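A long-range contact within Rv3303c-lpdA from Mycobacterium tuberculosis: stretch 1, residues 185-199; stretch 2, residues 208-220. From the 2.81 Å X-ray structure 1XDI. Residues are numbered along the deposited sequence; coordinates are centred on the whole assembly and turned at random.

Stretch 1 185-199: LIVVGSGVTGAEFVD
Stretch 2 (208-220) VTVVASQDHVLPY

Three backbone hydrogen bonds join strand 185-188 to strand 208-211 as neighbouring parallel strands, their axes 20° apart and 4.7 Å at closest approach, and a fourth, from Gly189 just beyond the first strand, continues the pattern. Thr209 N donates to Leu185 O (2.9 Å), Val187 N to Thr209 O (3.1 Å), Val211 N to Val187 O (3.1 Å) and Gly189 N to Val211 O (3.0 Å), with N-H...O angles of 157° to 168°. The register pairs Leu185 with Val208, Ile186 with Thr209, Val187 with Val210 and Val188 with Val211, at CA-CA spacings of 4.8 to 5.0 Å. Extended backbone angles serve both strands, phi/psi running from -86/123 at Leu185 to -97/118 at Val188 and from -134/138 at Val208 to -113/89 at Val211. CA-H...O contacts fill in between the amides: Val208 CA lies 3.2 Å from Leu185 O, and Val210 CA lies 3.4 Å from Val187 O.

Beyond the strands, Ser190 becomes the polar hub. Its p rotamer (chi1 49°) brings OG to the backbone of the second loop, where it accepts a hydrogen bond from Gln214 N (3.1 Å, 163°) and a weak one from Ser213 N (3.2 Å, 124°). One small hydroxyl thus serves two successive amides of the turn. The CB of Ser190 is equally close-set, 3.5 Å from Ala212 CB and 3.1 Å from Val217 O, so a compact side chain suits this crowded place. Gly191 N adds a weak hydrogen bond to Val217 O (3.5 Å).

Three glycines line the passage from strand to helix, and at two of them, Gly189 and Gly194, a side chain could not be fitted. Gly189, at phi/psi 113/111, has a backbone on which a CB would jam against the preceding carbonyl. Gly191, nearly fully extended at -180/178, is the N-cap of the helix that starts at Val192; its O accepts from Ala195 N at 2.7 Å. At Gly194 a CB would lie 2.8 Å from Gly189 O, a clash, so the absence of a side chain lets the helix sit close to the end of its strand.

That helix packs over the sheet face carrying Leu185, Val187, Val208 and Val210. Val198, t at 158°, points toward the second stretch and places CG2 4.0 Å from Val210 CG2, 3.8 Å from Val208 CG1 and 4.3 Å from Val217 CG1; a branched aliphatic residue can meet all three valines. One turn earlier, Ala195 is small enough to admit the loop: its CB is 3.5 Å from Leu218 CG and 4.4 Å from Val217 CG1. Val217 is t (170°), while Leu218 has chi1 -168° and chi2 -134°.

Across the strands, Val187 CG1 meets Val210 CG1 at 4.3 Å. On the face of Ile186, Val188, Thr209 and Val211, Ile186 CG2 lies 4.3 Å from Val211 CG2. Beta-branched residues suit these extended positions, and every strand residue is buried. The two stretches together bury 804 Å², with Ser190 contributing the largest share, 105 Å².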

# COMPACT_ATOMS: atom_id res chain seq x y z
N LEU A 185 -46.81 -16.95 -18.15
CA LEU A 185 -46.17 -17.06 -16.85
C LEU A 185 -46.45 -15.87 -15.91
O LEU A 185 -46.19 -14.68 -16.24
CB LEU A 185 -44.66 -17.25 -16.99
CG LEU A 185 -43.89 -17.37 -15.65
CD1 LEU A 185 -44.50 -18.45 -14.83
CD2 LEU A 185 -42.41 -17.70 -15.85
N ILE A 186 -47.00 -16.18 -14.74
CA ILE A 186 -47.24 -15.13 -13.79
C ILE A 186 -46.21 -15.37 -12.74
O ILE A 186 -46.17 -16.47 -12.20
CB ILE A 186 -48.59 -15.24 -13.11
CG1 ILE A 186 -49.67 -15.46 -14.16
CG2 ILE A 186 -48.81 -13.98 -12.26
CD1 ILE A 186 -50.90 -14.63 -13.88
N VAL A 187 -45.39 -14.35 -12.47
CA VAL A 187 -44.33 -14.34 -11.47
C VAL A 187 -44.69 -13.41 -10.29
O VAL A 187 -44.81 -12.18 -10.43
CB VAL A 187 -43.02 -13.84 -12.09
CG1 VAL A 187 -42.08 -13.28 -11.04
CG2 VAL A 187 -42.37 -14.96 -12.79
N VAL A 188 -44.82 -13.99 -9.11
CA VAL A 188 -45.20 -13.23 -7.92
C VAL A 188 -44.02 -12.81 -7.07
O VAL A 188 -43.31 -13.66 -6.59
CB VAL A 188 -46.19 -14.07 -7.08
CG1 VAL A 188 -46.58 -13.34 -5.81
CG2 VAL A 188 -47.41 -14.38 -7.92
N GLY A 189 -43.82 -11.51 -6.90
CA GLY A 189 -42.74 -11.02 -6.04
C GLY A 189 -41.60 -10.29 -6.71
O GLY A 189 -40.84 -10.90 -7.42
N SER A 190 -41.45 -8.99 -6.51
CA SER A 190 -40.35 -8.34 -7.20
C SER A 190 -39.09 -8.52 -6.35
O SER A 190 -39.11 -8.32 -5.15
CB SER A 190 -40.67 -6.86 -7.48
OG SER A 190 -41.16 -6.20 -6.33
N GLY A 191 -38.01 -8.92 -7.01
CA GLY A 191 -36.75 -9.16 -6.36
C GLY A 191 -35.75 -9.61 -7.43
O GLY A 191 -36.09 -9.75 -8.62
N VAL A 192 -34.51 -9.84 -6.99
CA VAL A 192 -33.45 -10.25 -7.88
C VAL A 192 -33.72 -11.58 -8.50
O VAL A 192 -33.45 -11.77 -9.70
CB VAL A 192 -32.09 -10.33 -7.15
CG1 VAL A 192 -31.01 -10.78 -8.09
CG2 VAL A 192 -31.75 -8.94 -6.57
N THR A 193 -34.25 -12.52 -7.72
CA THR A 193 -34.49 -13.81 -8.32
C THR A 193 -35.78 -13.86 -9.12
O THR A 193 -35.95 -14.75 -9.93
CB THR A 193 -34.33 -15.00 -7.30
OG1 THR A 193 -35.54 -15.75 -7.22
CG2 THR A 193 -33.94 -14.51 -5.95
N GLY A 194 -36.69 -12.92 -8.93
CA GLY A 194 -37.84 -12.93 -9.80
C GLY A 194 -37.36 -12.19 -11.05
O GLY A 194 -37.67 -12.56 -12.20
N ALA A 195 -36.57 -11.14 -10.83
CA ALA A 195 -36.12 -10.37 -11.96
C ALA A 195 -35.39 -11.19 -12.96
O ALA A 195 -35.63 -11.04 -14.18
CB ALA A 195 -35.26 -9.21 -11.52
N GLU A 196 -34.51 -12.05 -12.47
CA GLU A 196 -33.70 -12.89 -13.35
C GLU A 196 -34.53 -13.86 -14.21
O GLU A 196 -34.27 -13.99 -15.43
CB GLU A 196 -32.64 -13.65 -12.53
CG GLU A 196 -31.50 -12.83 -11.92
CD GLU A 196 -30.55 -13.67 -11.01
OE1 GLU A 196 -30.86 -14.87 -10.76
OE2 GLU A 196 -29.51 -13.14 -10.54
N PHE A 197 -35.52 -14.51 -13.62
CA PHE A 197 -36.36 -15.47 -14.33
C PHE A 197 -37.32 -14.79 -15.30
O PHE A 197 -37.56 -15.30 -16.39
CB PHE A 197 -37.14 -16.37 -13.34
CG PHE A 197 -36.29 -17.48 -12.75
CD1 PHE A 197 -35.69 -18.43 -13.56
CD2 PHE A 197 -36.12 -17.58 -11.39
CE1 PHE A 197 -34.91 -19.48 -13.01
CE2 PHE A 197 -35.35 -18.62 -10.83
CZ PHE A 197 -34.75 -19.57 -11.65
N VAL A 198 -37.87 -13.63 -14.92
CA VAL A 198 -38.75 -12.93 -15.82
C VAL A 198 -37.90 -12.69 -17.08
O VAL A 198 -38.34 -12.95 -18.21
CB VAL A 198 -39.16 -11.59 -15.21
CG1 VAL A 198 -39.62 -10.59 -16.32
CG2 VAL A 198 -40.21 -11.81 -14.14
N ASP A 199 -36.67 -12.21 -16.89
CA ASP A 199 -35.81 -11.94 -18.01
C ASP A 199 -35.55 -13.22 -18.80
O ASP A 199 -35.70 -13.26 -20.01
CB ASP A 199 -34.53 -11.34 -17.49
CG ASP A 199 -33.59 -10.86 -18.60
OD1 ASP A 199 -33.50 -11.47 -19.70
OD2 ASP A 199 -32.86 -9.88 -18.34
N VAL A 208 -45.00 -12.75 -19.80
CA VAL A 208 -44.84 -12.69 -18.34
C VAL A 208 -45.63 -11.55 -17.72
O VAL A 208 -45.70 -10.44 -18.24
CB VAL A 208 -43.33 -12.52 -18.02
CG1 VAL A 208 -43.06 -12.51 -16.54
CG2 VAL A 208 -42.59 -13.63 -18.69
N THR A 209 -46.26 -11.83 -16.59
CA THR A 209 -47.01 -10.81 -15.90
C THR A 209 -46.48 -10.82 -14.47
O THR A 209 -46.56 -11.82 -13.77
CB THR A 209 -48.49 -11.16 -15.95
OG1 THR A 209 -48.89 -11.20 -17.32
CG2 THR A 209 -49.33 -10.12 -15.21
N VAL A 210 -45.90 -9.71 -14.06
CA VAL A 210 -45.33 -9.66 -12.72
C VAL A 210 -46.29 -8.98 -11.74
O VAL A 210 -46.97 -7.98 -12.09
CB VAL A 210 -43.98 -8.83 -12.69
CG1 VAL A 210 -43.25 -9.13 -11.40
CG2 VAL A 210 -43.13 -9.13 -13.87
N VAL A 211 -46.36 -9.54 -10.53
CA VAL A 211 -47.13 -8.94 -9.47
C VAL A 211 -46.05 -8.55 -8.51
O VAL A 211 -45.67 -9.31 -7.64
CB VAL A 211 -48.12 -9.92 -8.80
CG1 VAL A 211 -48.83 -9.19 -7.62
CG2 VAL A 211 -49.17 -10.40 -9.84
N ALA A 212 -45.55 -7.34 -8.71
CA ALA A 212 -44.48 -6.76 -7.90
C ALA A 212 -44.92 -6.00 -6.64
O ALA A 212 -45.89 -5.24 -6.70
CB ALA A 212 -43.69 -5.80 -8.79
N SER A 213 -44.21 -6.16 -5.53
CA SER A 213 -44.54 -5.43 -4.30
C SER A 213 -44.00 -4.03 -4.42
O SER A 213 -44.54 -3.09 -3.86
CB SER A 213 -43.91 -6.05 -3.07
OG SER A 213 -43.35 -7.30 -3.37
N GLN A 214 -42.94 -3.87 -5.18
CA GLN A 214 -42.36 -2.55 -5.30
C GLN A 214 -42.73 -1.88 -6.63
O GLN A 214 -43.61 -2.35 -7.36
CB GLN A 214 -40.84 -2.66 -5.13
CG GLN A 214 -40.32 -2.35 -3.70
CD GLN A 214 -41.10 -3.08 -2.59
OE1 GLN A 214 -41.27 -4.30 -2.64
NE2 GLN A 214 -41.55 -2.33 -1.58
N ASP A 215 -42.06 -0.77 -6.90
CA ASP A 215 -42.18 0.02 -8.11
C ASP A 215 -41.73 -0.65 -9.40
O ASP A 215 -42.21 -0.34 -10.48
CB ASP A 215 -41.29 1.23 -7.94
CG ASP A 215 -42.05 2.45 -7.85
OD1 ASP A 215 -43.28 2.32 -7.79
OD2 ASP A 215 -41.44 3.53 -7.84
N HIS A 216 -40.75 -1.53 -9.27
CA HIS A 216 -40.15 -2.21 -10.43
C HIS A 216 -40.14 -3.71 -10.29
O HIS A 216 -40.23 -4.26 -9.19
CB HIS A 216 -38.68 -1.79 -10.59
CG HIS A 216 -38.45 -0.31 -10.72
ND1 HIS A 216 -38.89 0.62 -9.79
CD2 HIS A 216 -37.74 0.39 -11.64
CE1 HIS A 216 -38.46 1.82 -10.14
NE2 HIS A 216 -37.76 1.71 -11.26
N VAL A 217 -39.98 -4.36 -11.43
CA VAL A 217 -39.86 -5.81 -11.45
C VAL A 217 -38.60 -6.09 -10.66
O VAL A 217 -38.58 -6.96 -9.80
CB VAL A 217 -39.59 -6.35 -12.84
CG1 VAL A 217 -39.22 -7.83 -12.74
CG2 VAL A 217 -40.78 -6.13 -13.74
N LEU A 218 -37.55 -5.34 -10.98
CA LEU A 218 -36.25 -5.46 -10.32
C LEU A 218 -35.94 -4.16 -9.61
O LEU A 218 -35.37 -3.26 -10.20
CB LEU A 218 -35.16 -5.70 -11.36
CG LEU A 218 -33.72 -6.12 -11.04
CD1 LEU A 218 -32.77 -5.27 -11.84
CD2 LEU A 218 -33.46 -6.01 -9.58
N PRO A 219 -36.36 -4.02 -8.35
CA PRO A 219 -36.02 -2.76 -7.71
C PRO A 219 -34.54 -2.91 -7.55
O PRO A 219 -34.07 -4.01 -7.31
CB PRO A 219 -36.76 -2.83 -6.38
CG PRO A 219 -36.72 -4.24 -6.06
CD PRO A 219 -36.98 -4.94 -7.39
N TYR A 220 -33.80 -1.82 -7.68
CA TYR A 220 -32.35 -1.90 -7.58
C TYR A 220 -31.72 -0.62 -7.03
O TYR A 220 -32.14 0.46 -7.35
CB TYR A 220 -31.78 -2.26 -8.95
CG TYR A 220 -30.33 -2.70 -8.88
CD1 TYR A 220 -29.96 -3.88 -8.21
CD2 TYR A 220 -29.31 -1.84 -9.32
CE1 TYR A 220 -28.64 -4.18 -7.97
CE2 TYR A 220 -27.97 -2.13 -9.08
CZ TYR A 220 -27.64 -3.29 -8.40
OH TYR A 220 -26.32 -3.49 -8.11